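Local atomic coordinates of lactaldehyde dehydrogenase (Escherichia coli, PDB entry 2IMP), a protein that catalyses the irreversible NAD-dependent oxidation of L-lactaldehyde to L-lactate and also oxidises glycolaldehyde, serving the breakdown of L-fucose and L-rhamnose. Residues Arg68-Trp71 with Leu72-Ser76; Phe156-Ile159 with Ala160-Met163; Ile186-Ala189 with Lys190-Glu194. One frame throughout, in Å; residues are numbered along the deposited sequence.

In the fold
Interaction 1 comes first along the chain, within helix 65-81, followed by interaction 2 in helix 155-168 and interaction 3 in helix 183-195. Each is local, between residues about one turn apart on its own helix, so none closes a long loop and none nests in or crosses another. The three helices nevertheless meet through their side chains. Met163 of interaction 2 carries its CE to 3.8 Å from CD1 of Ile75 in interaction 1 and reaches the ring of Phe188 in interaction 3, which Ile75 also touches. Helices 155-168 and 183-195 belong to consecutive beta-alpha-beta units around strand 172-176, and helix 65-81 packs against both, joining the N-terminal helices to these units.

Interaction 1: Arg68-Trp71 with Leu72-Ser76; sequences RASW and LRKIS. With SO4 (sulfate ion), chain C.
Trp71 and Lys74 meet through a cation-pi contact one turn apart on helix 65-81, an alpha-helix of the aldehyde dehydrogenase fold. The lysine NZ stands over a face of the indole, 4.2 Å from the centroid of the six-membered ring of Trp71. With CG beside its own backbone N (chi1 -69°) and every later torsion extended, the Lys74 chain passes CE3 of the indole before its ammonium arrives above the ring, displaced toward the rim. This is the more open flank, where Lys74 is exposed and Ser70 only partly covered.

The opposite character belongs to Leu72, Ile75 and Ala69, which are buried against neighbouring helices: Leu72 and Ile75 both touch Met163 of helix 155-168, and Ile75 also meets Phe188 of helix 183-195. Main-chain bonds from Leu72, Arg73, Lys74 and Ile75 back to Arg68, Ala69, Ser70 and Trp71 hold this turn together; that of Arg73 N to Ala69 O, 2.9 Å, is the shortest.

On the polar side Ser70 and Arg73 share a sulfate ion, probably from the crystallisation liquor. The guanidinium of Arg73 receives sulfate O2 at its edge, a weak bond of 3.4 Å from NH1, while NH2 forms a salt bridge with Glu117 of the second subunit. Were Arg73 replaced by an alanine, Glu117 of the second subunit would probably lose this cationic partner across the interface, and the sulfate one of its two grips. The other grip is firmer: Ser70 OG donates to sulfate O3 over 2.8 Å.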
loop_
_atom_site.group_PDB
_atom_site.type_symbol
_atom_site.label_atom_id
_atom_site.label_comp_id
_atom_site.label_asym_id
_atom_site.label_seq_id
_atom_site.Cartn_x
_atom_site.Cartn_y
_atom_site.Cartn_z
ATOM N N ARG A 68 -16.052 -12.402 -12.286
ATOM C CA ARG A 68 -16.981 -12.243 -11.181
ATOM C C ARG A 68 -17.524 -10.799 -11.198
ATOM O O ARG A 68 -18.702 -10.551 -10.936
ATOM C CB ARG A 68 -16.298 -12.563 -9.843
ATOM C CG ARG A 68 -15.834 -14.025 -9.739
ATOM C CD ARG A 68 -15.411 -14.395 -8.328
ATOM N NE ARG A 68 -14.268 -13.618 -7.861
ATOM C CZ ARG A 68 -13.014 -14.057 -7.840
ATOM N NH1 ARG A 68 -12.729 -15.281 -8.261
ATOM N NH2 ARG A 68 -12.044 -13.274 -7.389
ATOM N N ALA A 69 -16.644 -9.864 -11.544
ATOM C CA ALA A 69 -17.039 -8.472 -11.661
ATOM C C ALA A 69 -18.129 -8.315 -12.746
ATOM O O ALA A 69 -19.104 -7.578 -12.577
ATOM C CB ALA A 69 -15.832 -7.615 -12.012
ATOM N N SER A 70 -17.934 -9.019 -13.856
ATOM C CA SER A 70 -18.900 -8.988 -14.942
ATOM C C SER A 70 -20.298 -9.425 -14.442
ATOM O O SER A 70 -21.312 -8.819 -14.782
ATOM C CB SER A 70 -18.432 -9.901 -16.079
ATOM O OG SER A 70 -19.295 -9.798 -17.194
ATOM N N TRP A 71 -20.324 -10.473 -13.623
ATOM C CA TRP A 71 -21.575 -10.939 -13.045
ATOM C C TRP A 71 -22.223 -9.864 -12.150
ATOM O O TRP A 71 -23.438 -9.645 -12.200
ATOM C CB TRP A 71 -21.351 -12.221 -12.229
ATOM C CG TRP A 71 -21.278 -13.456 -13.080
ATOM C CD1 TRP A 71 -20.205 -14.286 -13.246
ATOM C CD2 TRP A 71 -22.325 -13.986 -13.900
ATOM N NE1 TRP A 71 -20.521 -15.301 -14.119
ATOM C CE2 TRP A 71 -21.814 -15.140 -14.534
ATOM C CE3 TRP A 71 -23.645 -13.594 -14.158
ATOM C CZ2 TRP A 71 -22.582 -15.908 -15.415
ATOM C CZ3 TRP A 71 -24.407 -14.359 -15.035
ATOM C CH2 TRP A 71 -23.873 -15.503 -15.652
ATOM N N LEU A 72 -21.392 -9.202 -11.345
ATOM C CA LEU A 72 -21.875 -8.136 -10.478
ATOM C C LEU A 72 -22.467 -6.967 -11.284
ATOM O O LEU A 72 -23.497 -6.414 -10.919
ATOM C CB LEU A 72 -20.747 -7.623 -9.574
ATOM C CG LEU A 72 -20.272 -8.535 -8.439
ATOM C CD1 LEU A 72 -19.093 -7.879 -7.725
ATOM C CD2 LEU A 72 -21.418 -8.780 -7.458
ATOM N N ARG A 73 -21.809 -6.608 -12.380
ATOM C CA ARG A 73 -22.312 -5.533 -13.233
ATOM C C ARG A 73 -23.683 -5.858 -13.857
ATOM O O ARG A 73 -24.501 -4.968 -14.074
ATOM C CB ARG A 73 -21.301 -5.208 -14.333
ATOM C CG ARG A 73 -20.194 -4.298 -13.845
ATOM C CD ARG A 73 -18.980 -4.304 -14.750
ATOM N NE ARG A 73 -17.934 -3.472 -14.162
ATOM C CZ ARG A 73 -16.631 -3.629 -14.375
ATOM N NH1 ARG A 73 -16.191 -4.597 -15.173
ATOM N NH2 ARG A 73 -15.766 -2.816 -13.774
ATOM N N LYS A 74 -23.910 -7.134 -14.149
ATOM C CA LYS A 74 -25.194 -7.547 -14.686
ATOM C C LYS A 74 -26.294 -7.348 -13.643
ATOM O O LYS A 74 -27.420 -6.979 -13.975
ATOM C CB LYS A 74 -25.154 -9.016 -15.113
ATOM C CG LYS A 74 -24.286 -9.258 -16.331
ATOM C CD LYS A 74 -24.217 -10.724 -16.690
ATOM C CE LYS A 74 -23.335 -10.930 -17.911
ATOM N NZ LYS A 74 -23.181 -12.384 -18.218
ATOM N N ILE A 75 -25.946 -7.591 -12.380
ATOM C CA ILE A 75 -26.903 -7.404 -11.307
ATOM C C ILE A 75 -27.262 -5.916 -11.098
ATOM O O ILE A 75 -28.432 -5.565 -10.976
ATOM C CB ILE A 75 -26.385 -8.000 -9.976
ATOM C CG1 ILE A 75 -26.281 -9.521 -10.103
ATOM C CG2 ILE A 75 -27.328 -7.621 -8.831
ATOM C CD1 ILE A 75 -25.616 -10.205 -8.928
ATOM N N SER A 76 -26.250 -5.053 -11.064
ATOM C CA SER A 76 -26.519 -3.634 -10.905
ATOM C C SER A 76 -27.382 -3.105 -12.059
ATOM O O SER A 76 -28.295 -2.312 -11.847
ATOM C CB SER A 76 -25.213 -2.833 -10.833
ATOM O OG SER A 76 -24.518 -2.879 -12.065
HETATM S S SO4 C . -18.380 -6.473 -18.336
HETATM O O1 SO4 C . -19.410 -5.753 -17.562
HETATM O O2 SO4 C . -17.303 -6.919 -17.429
HETATM O O3 SO4 C . -18.985 -7.647 -18.992
HETATM O O4 SO4 C . -17.819 -5.572 -19.360
#

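Interaction 2: Phe156-Ile159 with Ala160-Met163; sequences FFLI and ARKM. With LAC (lactic acid), chain E.
Arg161 directs its guanidinium at the bound lactate, NH1 donating to the O atom of lactic acid over 2.8 Å in an almost straight bond (176°) lying at the edge of the group, near its plane. NH2 forms salt bridges with Glu443 and Asp461, so the cation is held from several directions, and Asn286 and Glu251 also bond the lactate.

One turn back, Phe157 steadies the same group. Its CE2 sits over the centre of the guanidinium face, 3.5 Å from CZ of Arg161, with the two planes 59° apart. A bend at the third torsion of Arg161 (chi3 -129°) turns the planar end after an otherwise extended chain. Beside it Leu158 runs in the same direction, its CD2 3.5 Å from CD of Arg161. The backbone bond from Arg161 N to Phe157 O, 2.9 Å, ties the pair at their roots. Farther along, Ile159 CG2 packs 4.2 Å from Met163 CG.

Helix 155-168 links strands 134-149 and 172-176 in a beta-alpha-beta unit. Phe157 faces helix 98-116, whereas Ile159 and Met163 lean on helix 183-195 and Met163 also on helix 65-81.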
loop_
_atom_site.group_PDB
_atom_site.type_symbol
_atom_site.label_atom_id
_atom_site.label_comp_id
_atom_site.label_asym_id
_atom_site.label_seq_id
_atom_site.Cartn_x
_atom_site.Cartn_y
_atom_site.Cartn_z
ATOM N N PHE A 156 -32.218 -2.632 1.310
ATOM C CA PHE A 156 -31.740 -2.955 -0.025
ATOM C C PHE A 156 -30.225 -2.734 -0.168
ATOM O O PHE A 156 -29.485 -3.636 -0.579
ATOM C CB PHE A 156 -32.490 -2.117 -1.064
ATOM C CG PHE A 156 -32.351 -2.622 -2.472
ATOM C CD1 PHE A 156 -32.827 -3.885 -2.821
ATOM C CD2 PHE A 156 -31.726 -1.846 -3.448
ATOM C CE1 PHE A 156 -32.704 -4.360 -4.134
ATOM C CE2 PHE A 156 -31.598 -2.311 -4.763
ATOM C CZ PHE A 156 -32.078 -3.573 -5.104
ATOM N N PHE A 157 -29.779 -1.531 0.182
ATOM C CA PHE A 157 -28.365 -1.220 0.124
ATOM C C PHE A 157 -27.510 -2.237 0.907
ATOM O O PHE A 157 -26.493 -2.720 0.411
ATOM C CB PHE A 157 -28.108 0.184 0.678
ATOM C CG PHE A 157 -26.657 0.468 0.946
ATOM C CD1 PHE A 157 -25.718 0.394 -0.079
ATOM C CD2 PHE A 157 -26.226 0.796 2.228
ATOM C CE1 PHE A 157 -24.369 0.634 0.168
ATOM C CE2 PHE A 157 -24.879 1.040 2.486
ATOM C CZ PHE A 157 -23.949 0.961 1.458
ATOM N N LEU A 158 -27.938 -2.564 2.121
ATOM C CA LEU A 158 -27.181 -3.511 2.918
ATOM C C LEU A 158 -27.004 -4.896 2.267
ATOM O O LEU A 158 -26.064 -5.619 2.598
ATOM C CB LEU A 158 -27.775 -3.629 4.318
ATOM C CG LEU A 158 -27.466 -2.374 5.148
ATOM C CD1 LEU A 158 -28.096 -2.490 6.512
ATOM C CD2 LEU A 158 -25.962 -2.203 5.289
ATOM N N ILE A 159 -27.906 -5.263 1.357
ATOM C CA ILE A 159 -27.723 -6.518 0.645
ATOM C C ILE A 159 -26.408 -6.439 -0.163
ATOM O O ILE A 159 -25.555 -7.315 -0.095
ATOM C CB ILE A 159 -28.857 -6.785 -0.379
ATOM C CG1 ILE A 159 -30.203 -6.954 0.323
ATOM C CG2 ILE A 159 -28.540 -8.035 -1.181
ATOM C CD1 ILE A 159 -31.377 -6.993 -0.652
ATOM N N ALA A 160 -26.283 -5.351 -0.916
ATOM C CA ALA A 160 -25.114 -5.109 -1.741
ATOM C C ALA A 160 -23.845 -4.862 -0.917
ATOM O O ALA A 160 -22.766 -5.347 -1.258
ATOM C CB ALA A 160 -25.367 -3.917 -2.668
ATOM N N ARG A 161 -23.995 -4.110 0.169
ATOM C CA ARG A 161 -22.857 -3.806 1.021
ATOM C C ARG A 161 -22.113 -5.071 1.487
ATOM O O ARG A 161 -20.909 -5.036 1.755
ATOM C CB ARG A 161 -23.308 -2.998 2.231
ATOM C CG ARG A 161 -22.163 -2.365 3.014
ATOM C CD ARG A 161 -22.694 -1.540 4.180
ATOM N NE ARG A 161 -22.129 -0.199 4.189
ATOM C CZ ARG A 161 -22.493 0.767 5.027
ATOM N NH1 ARG A 161 -23.432 0.544 5.944
ATOM N NH2 ARG A 161 -21.922 1.963 4.943
ATOM N N LYS A 162 -22.846 -6.180 1.575
ATOM C CA LYS A 162 -22.233 -7.436 1.979
ATOM C C LYS A 162 -21.936 -8.391 0.794
ATOM O O LYS A 162 -20.826 -8.873 0.671
ATOM C CB LYS A 162 -23.108 -8.146 3.024
ATOM C CG LYS A 162 -23.402 -7.284 4.247
ATOM C CD LYS A 162 -24.275 -8.004 5.268
ATOM C CE LYS A 162 -24.762 -7.040 6.352
ATOM N NZ LYS A 162 -23.648 -6.375 7.088
ATOM N N MET A 163 -22.919 -8.619 -0.077
ATOM C CA MET A 163 -22.730 -9.526 -1.209
ATOM C C MET A 163 -21.744 -9.062 -2.316
ATOM O O MET A 163 -21.051 -9.890 -2.904
ATOM C CB MET A 163 -24.092 -9.882 -1.844
ATOM C CG MET A 163 -24.714 -8.815 -2.746
ATOM S SD MET A 163 -24.028 -8.765 -4.433
ATOM C CE MET A 163 -24.790 -10.198 -5.169
HETATM C C LAC E . -25.380 2.986 7.627
HETATM C CA LAC E . -26.582 2.226 8.103
HETATM C CB LAC E . -27.516 1.945 6.913
HETATM O O LAC E . -24.257 2.496 7.736
HETATM O OHN LAC E . -26.178 0.959 8.649
HETATM O OXT LAC E . -25.539 4.216 7.124
#

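Interaction 3: Ile186-Ala189 with Lys190-Glu194; sequences IAFA and KIVDE
Phe188 and Val192 make the closest side-chain contact along this part of helix 183-195, CE1 of the ring lying 3.6 Å from CG2 of the valine. The methyl comes at the ring obliquely, and CD1 of Phe188 is only slightly farther from it. In Val192, CG2 lies beside the backbone N because CG1 is anti to it (chi1 168°), an arrangement that turns this methyl back along the helix to the phenylalanine. CG2 also rests on the main chain, 3.4 Å from O of Phe188.

A second apolar contact crosses one turn on another flank. Beyond CG, Lys190 runs out extended, and its CE passes CG2 of Ile186 at 3.8 Å. Here it is the aliphatic part of the lysine that packs, while the residue as a whole is exposed. Nearer its root, CG of Lys190 comes within 3.3 Å of O of Ile186.

Backbone hydrogen bonds of the i to i+4 kind join the two halves. Lys190, Ile191, Val192 and Asp193 each donate to the carbonyl four residues earlier. The longest of these bonds runs from Ile191 N to Ala187 O, 3.3 Å. The shortest runs from Asp193 N to Ala189 O, 2.8 Å.

The two acidic side chains find partners away from this turn: Asp193 OD2 bonds to the hydroxyl of Tyr10, and Glu194 forms a salt bridge with Arg82. Phe188 and Val192 both touch Ile75 of helix 65-81 and Phe202 of strand 202-204, so the pair is sandwiched between helix and sheet. Such a regular alpha-helix, with apolar residues facing a sheet and a neighbouring helix, is the connecting element of a beta-alpha-beta unit, here between the parallel strands 172-176 and 202-204.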
loop_
_atom_site.group_PDB
_atom_site.type_symbol
_atom_site.label_atom_id
_atom_site.label_comp_id
_atom_site.label_asym_id
_atom_site.label_seq_id
_atom_site.Cartn_x
_atom_site.Cartn_y
_atom_site.Cartn_z
ATOM N N ILE A 186 -36.400 -9.975 -1.995
ATOM C CA ILE A 186 -36.941 -10.924 -2.951
ATOM C C ILE A 186 -36.738 -10.383 -4.373
ATOM O O ILE A 186 -36.387 -11.116 -5.288
ATOM C CB ILE A 186 -38.460 -11.175 -2.715
ATOM C CG1 ILE A 186 -38.655 -12.093 -1.508
ATOM C CG2 ILE A 186 -39.099 -11.801 -3.967
ATOM C CD1 ILE A 186 -38.100 -13.486 -1.709
ATOM N N ALA A 187 -36.962 -9.082 -4.528
ATOM C CA ALA A 187 -36.759 -8.447 -5.816
ATOM C C ALA A 187 -35.269 -8.549 -6.234
ATOM O O ALA A 187 -34.947 -8.736 -7.407
ATOM C CB ALA A 187 -37.200 -6.990 -5.756
ATOM N N PHE A 188 -34.378 -8.435 -5.253
ATOM C CA PHE A 188 -32.954 -8.572 -5.538
ATOM C C PHE A 188 -32.646 -9.992 -6.039
ATOM O O PHE A 188 -31.892 -10.174 -6.994
ATOM C CB PHE A 188 -32.117 -8.267 -4.285
ATOM C CG PHE A 188 -30.631 -8.206 -4.549
ATOM C CD1 PHE A 188 -29.895 -9.367 -4.769
ATOM C CD2 PHE A 188 -29.971 -6.982 -4.578
ATOM C CE1 PHE A 188 -28.520 -9.307 -5.021
ATOM C CE2 PHE A 188 -28.599 -6.912 -4.830
ATOM C CZ PHE A 188 -27.873 -8.076 -5.048
ATOM N N ALA A 189 -33.247 -10.984 -5.384
ATOM C CA ALA A 189 -33.058 -12.377 -5.777
ATOM C C ALA A 189 -33.586 -12.673 -7.205
ATOM O O ALA A 189 -32.978 -13.437 -7.958
ATOM C CB ALA A 189 -33.733 -13.306 -4.766
ATOM N N LYS A 190 -34.720 -12.067 -7.553
ATOM C CA LYS A 190 -35.279 -12.253 -8.885
ATOM C C LYS A 190 -34.308 -11.771 -9.975
ATOM O O LYS A 190 -34.185 -12.390 -11.033
ATOM C CB LYS A 190 -36.610 -11.508 -9.020
ATOM C CG LYS A 190 -37.744 -12.088 -8.190
ATOM C CD LYS A 190 -39.020 -11.262 -8.370
ATOM C CE LYS A 190 -40.196 -11.849 -7.590
ATOM N NZ LYS A 190 -41.451 -11.069 -7.823
ATOM N N ILE A 191 -33.632 -10.658 -9.699
ATOM C CA ILE A 191 -32.647 -10.128 -10.636
ATOM C C ILE A 191 -31.463 -11.105 -10.787
ATOM O O ILE A 191 -31.004 -11.384 -11.895
ATOM C CB ILE A 191 -32.146 -8.741 -10.175
ATOM C CG1 ILE A 191 -33.276 -7.718 -10.351
ATOM C CG2 ILE A 191 -30.899 -8.331 -10.972
ATOM C CD1 ILE A 191 -33.024 -6.385 -9.685
ATOM N N VAL A 192 -31.001 -11.626 -9.654
ATOM C CA VAL A 192 -29.926 -12.604 -9.649
ATOM C C VAL A 192 -30.314 -13.849 -10.466
ATOM O O VAL A 192 -29.522 -14.384 -11.249
ATOM C CB VAL A 192 -29.595 -13.040 -8.205
ATOM C CG1 VAL A 192 -28.685 -14.265 -8.218
ATOM C CG2 VAL A 192 -28.930 -11.881 -7.455
ATOM N N ASP A 193 -31.550 -14.290 -10.272
ATOM C CA ASP A 193 -32.053 -15.446 -10.995
ATOM C C ASP A 193 -32.194 -15.176 -12.508
ATOM O O ASP A 193 -31.795 -15.990 -13.335
ATOM C CB ASP A 193 -33.407 -15.863 -10.433
ATOM C CG ASP A 193 -33.861 -17.204 -10.958
ATOM O OD1 ASP A 193 -35.035 -17.309 -11.358
ATOM O OD2 ASP A 193 -33.047 -18.152 -10.964
ATOM N N GLU A 194 -32.746 -14.016 -12.841
ATOM C CA GLU A 194 -32.933 -13.633 -14.233
ATOM C C GLU A 194 -31.642 -13.497 -15.056
ATOM O O GLU A 194 -31.612 -13.893 -16.217
ATOM C CB GLU A 194 -33.716 -12.329 -14.319
ATOM C CG GLU A 194 -35.209 -12.525 -14.321
ATOM C CD GLU A 194 -35.960 -11.232 -14.083
ATOM O OE1 GLU A 194 -35.548 -10.191 -14.648
ATOM O OE2 GLU A 194 -36.964 -11.264 -13.335
#